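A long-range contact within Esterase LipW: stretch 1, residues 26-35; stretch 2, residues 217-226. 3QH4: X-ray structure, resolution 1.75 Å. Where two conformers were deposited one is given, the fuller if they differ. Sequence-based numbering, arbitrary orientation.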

# COMPACT_ATOMS: atom_id res chain seq x y z
N ARG A 26 12.39 -0.16 -16.72
CA ARG A 26 11.24 0.70 -16.47
C ARG A 26 9.96 -0.10 -16.68
O ARG A 26 9.91 -1.06 -17.45
CB ARG A 26 11.22 1.88 -17.43
CG ARG A 26 12.42 2.83 -17.26
CD ARG A 26 12.39 3.90 -18.34
NE ARG A 26 11.31 4.85 -18.09
CZ ARG A 26 10.88 5.76 -18.97
NH1 ARG A 26 11.40 5.79 -20.20
NH2 ARG A 26 9.94 6.62 -18.64
N ILE A 27 8.91 0.30 -15.96
CA ILE A 27 7.57 -0.23 -16.24
C ILE A 27 6.99 0.53 -17.43
O ILE A 27 7.38 1.66 -17.71
CB ILE A 27 6.63 -0.05 -15.01
CG1 ILE A 27 5.40 -0.97 -15.10
CG2 ILE A 27 6.25 1.42 -14.77
CD1 ILE A 27 4.68 -1.09 -13.74
N ASP A 28 6.04 -0.11 -18.11
CA ASP A 28 5.25 0.55 -19.14
C ASP A 28 3.82 0.51 -18.59
O ASP A 28 3.27 -0.55 -18.36
CB ASP A 28 5.39 -0.27 -20.43
CG ASP A 28 4.52 0.24 -21.57
OD1 ASP A 28 3.63 1.08 -21.35
OD2 ASP A 28 4.76 -0.24 -22.70
N PHE A 29 3.23 1.69 -18.37
CA PHE A 29 1.93 1.72 -17.69
C PHE A 29 0.79 2.12 -18.62
O PHE A 29 -0.22 2.64 -18.17
CB PHE A 29 1.96 2.61 -16.43
CG PHE A 29 1.16 2.04 -15.27
CD1 PHE A 29 1.51 0.83 -14.72
CD2 PHE A 29 0.08 2.75 -14.73
CE1 PHE A 29 0.77 0.28 -13.64
CE2 PHE A 29 -0.66 2.23 -13.64
CZ PHE A 29 -0.29 1.00 -13.10
N THR A 30 0.96 1.86 -19.92
CA THR A 30 -0.18 2.00 -20.85
C THR A 30 -1.20 0.91 -20.55
O THR A 30 -0.87 -0.12 -19.97
CB THR A 30 0.26 1.88 -22.34
OG1 THR A 30 0.87 0.60 -22.56
CG2 THR A 30 1.23 3.00 -22.71
N ALA A 31 -2.45 1.13 -20.95
CA ALA A 31 -3.51 0.15 -20.77
C ALA A 31 -3.17 -1.22 -21.37
O ALA A 31 -3.36 -2.24 -20.72
CB ALA A 31 -4.83 0.68 -21.35
N GLU A 32 -2.65 -1.25 -22.60
CA GLU A 32 -2.23 -2.52 -23.23
C GLU A 32 -1.16 -3.28 -22.45
O GLU A 32 -1.22 -4.51 -22.30
CB GLU A 32 -1.75 -2.28 -24.67
N SER A 33 -0.17 -2.53 -21.95
CA SER A 33 0.89 -3.11 -21.15
C SER A 33 0.36 -3.65 -19.83
O SER A 33 0.77 -4.72 -19.38
CB SER A 33 2.02 -2.09 -20.93
OG SER A 33 3.02 -2.60 -20.06
N ILE A 34 -0.58 -2.91 -19.22
CA ILE A 34 -1.20 -3.34 -17.96
C ILE A 34 -1.80 -4.74 -18.09
O ILE A 34 -1.61 -5.57 -17.22
CB ILE A 34 -2.23 -2.29 -17.45
CG1 ILE A 34 -1.46 -1.14 -16.78
CG2 ILE A 34 -3.25 -2.90 -16.49
CD1 ILE A 34 -2.25 0.20 -16.61
N LEU A 35 -2.49 -5.02 -19.18
CA LEU A 35 -3.04 -6.37 -19.37
C LEU A 35 -1.96 -7.45 -19.40
O LEU A 35 -2.14 -8.52 -18.81
CB LEU A 35 -3.90 -6.43 -20.64
CG LEU A 35 -5.12 -5.51 -20.72
CD1 LEU A 35 -5.74 -5.64 -22.10
CD2 LEU A 35 -6.17 -5.75 -19.62
N GLU A 217 6.72 9.09 -15.38
CA GLU A 217 5.85 8.97 -16.55
C GLU A 217 4.72 7.98 -16.29
O GLU A 217 3.55 8.27 -16.60
CB GLU A 217 6.66 8.65 -17.79
CG GLU A 217 7.56 9.82 -18.11
CD GLU A 217 8.42 9.64 -19.34
OE1 GLU A 217 8.17 8.72 -20.14
OE2 GLU A 217 9.35 10.46 -19.49
N ALA A 218 5.04 6.84 -15.69
CA ALA A 218 4.01 5.89 -15.27
C ALA A 218 3.05 6.52 -14.26
O ALA A 218 1.86 6.22 -14.28
CB ALA A 218 4.64 4.61 -14.69
N ALA A 219 3.55 7.38 -13.38
CA ALA A 219 2.69 7.97 -12.36
C ALA A 219 1.62 8.86 -13.02
O ALA A 219 0.44 8.86 -12.60
CB ALA A 219 3.54 8.74 -11.35
N SER A 220 2.01 9.56 -14.08
CA SER A 220 1.05 10.37 -14.83
C SER A 220 -0.06 9.51 -15.46
O SER A 220 -1.26 9.82 -15.32
CB SER A 220 1.74 11.20 -15.89
OG SER A 220 0.75 11.86 -16.67
N LEU A 221 0.34 8.44 -16.14
CA LEU A 221 -0.63 7.48 -16.73
C LEU A 221 -1.51 6.86 -15.64
O LEU A 221 -2.73 6.73 -15.83
CB LEU A 221 0.09 6.36 -17.47
CG LEU A 221 0.45 6.60 -18.94
CD1 LEU A 221 1.14 7.89 -19.10
CD2 LEU A 221 1.34 5.46 -19.45
N MET A 222 -0.88 6.49 -14.53
CA MET A 222 -1.58 5.89 -13.39
C MET A 222 -2.76 6.75 -12.94
O MET A 222 -3.87 6.25 -12.79
CB MET A 222 -0.58 5.69 -12.21
CG MET A 222 -1.22 5.22 -10.91
SD MET A 222 -0.03 5.36 -9.57
CE MET A 222 0.12 7.15 -9.39
N TRP A 223 -2.51 8.04 -12.72
CA TRP A 223 -3.56 8.96 -12.26
C TRP A 223 -4.63 9.06 -13.33
O TRP A 223 -5.85 9.14 -13.02
CB TRP A 223 -2.99 10.33 -11.87
CG TRP A 223 -2.42 10.32 -10.50
CD1 TRP A 223 -1.09 10.44 -10.14
CD2 TRP A 223 -3.15 10.20 -9.30
NE1 TRP A 223 -0.98 10.37 -8.77
CE2 TRP A 223 -2.23 10.24 -8.23
CE3 TRP A 223 -4.53 10.07 -9.01
CZ2 TRP A 223 -2.63 10.16 -6.88
CZ3 TRP A 223 -4.93 9.98 -7.66
CH2 TRP A 223 -3.98 10.02 -6.62
N ARG A 224 -4.21 9.06 -14.60
CA ARG A 224 -5.23 9.16 -15.67
C ARG A 224 -6.17 7.95 -15.69
O ARG A 224 -7.40 8.12 -15.80
CB ARG A 224 -4.60 9.40 -17.06
CG ARG A 224 -4.08 10.84 -17.21
CD ARG A 224 -4.12 11.30 -18.67
NE ARG A 224 -3.28 10.51 -19.53
CZ ARG A 224 -1.97 10.70 -19.68
NH1 ARG A 224 -1.33 11.66 -19.01
NH2 ARG A 224 -1.28 9.92 -20.51
N HIS A 225 -5.61 6.73 -15.56
CA HIS A 225 -6.46 5.52 -15.59
C HIS A 225 -7.42 5.49 -14.41
O HIS A 225 -8.57 5.07 -14.55
CB HIS A 225 -5.65 4.22 -15.49
CG HIS A 225 -4.62 4.04 -16.55
ND1 HIS A 225 -4.86 4.31 -17.88
CD2 HIS A 225 -3.35 3.57 -16.48
CE1 HIS A 225 -3.76 4.05 -18.58
NE2 HIS A 225 -2.83 3.61 -17.75
N TYR A 226 -6.91 5.89 -13.24
CA TYR A 226 -7.64 5.84 -11.99
C TYR A 226 -8.77 6.87 -11.95
O TYR A 226 -9.88 6.54 -11.53
CB TYR A 226 -6.68 6.15 -10.84
CG TYR A 226 -7.29 6.00 -9.48
CD1 TYR A 226 -7.96 4.82 -9.13
CD2 TYR A 226 -7.18 7.00 -8.53
CE1 TYR A 226 -8.53 4.66 -7.87
CE2 TYR A 226 -7.74 6.85 -7.26
CZ TYR A 226 -8.38 5.67 -6.93
OH TYR A 226 -8.89 5.53 -5.65
O HOH W 1 9.51 7.41 -22.18

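The most distinctive feature is a side-chain-to-backbone hydrogen bond at the loop-helix junction: H225 NE2 donates to F29 O at 2.8 Å, with an N-H...acceptor angle of 168°. The carbonyl lies near the imidazole plane, at the ring edge, where a ring N-H is directed. Apolar groups pack beside the bond: L221 CD2 lies 3.5 Å from F29 O, and I34 CD1 approaches H225 CD2 to 3.5 Å.

F29 is buried and gives up 96 Å² of the 403 Å² covered in all. Its CA-to-CB bond points toward the helix, with chi1 at -142°, between wells. F29 CB meets A218 CB at 3.8 Å, and F29 CE2 reaches M222 CB at 3.7 Å; its ring lies oblique to that of H225, planes at 44°. The small A218 lets the backbones come close, F29 CA to A218 CA being 5.3 Å, and also receives I27 CG2 on its CB at 3.6 Å.

At the R26 end, where E217 is exposed, R26 NH2 forms a salt bridge with E217 OE1, 3.1 Å and 154°. Water 1 reinforces it, donating to E217 OE1 at 2.8 Å and accepting from R26 NH1 at 3.2 Å.

Within the loop, D28 OD1 accepts from T30 N at 3.1 Å, closing a turn across F29.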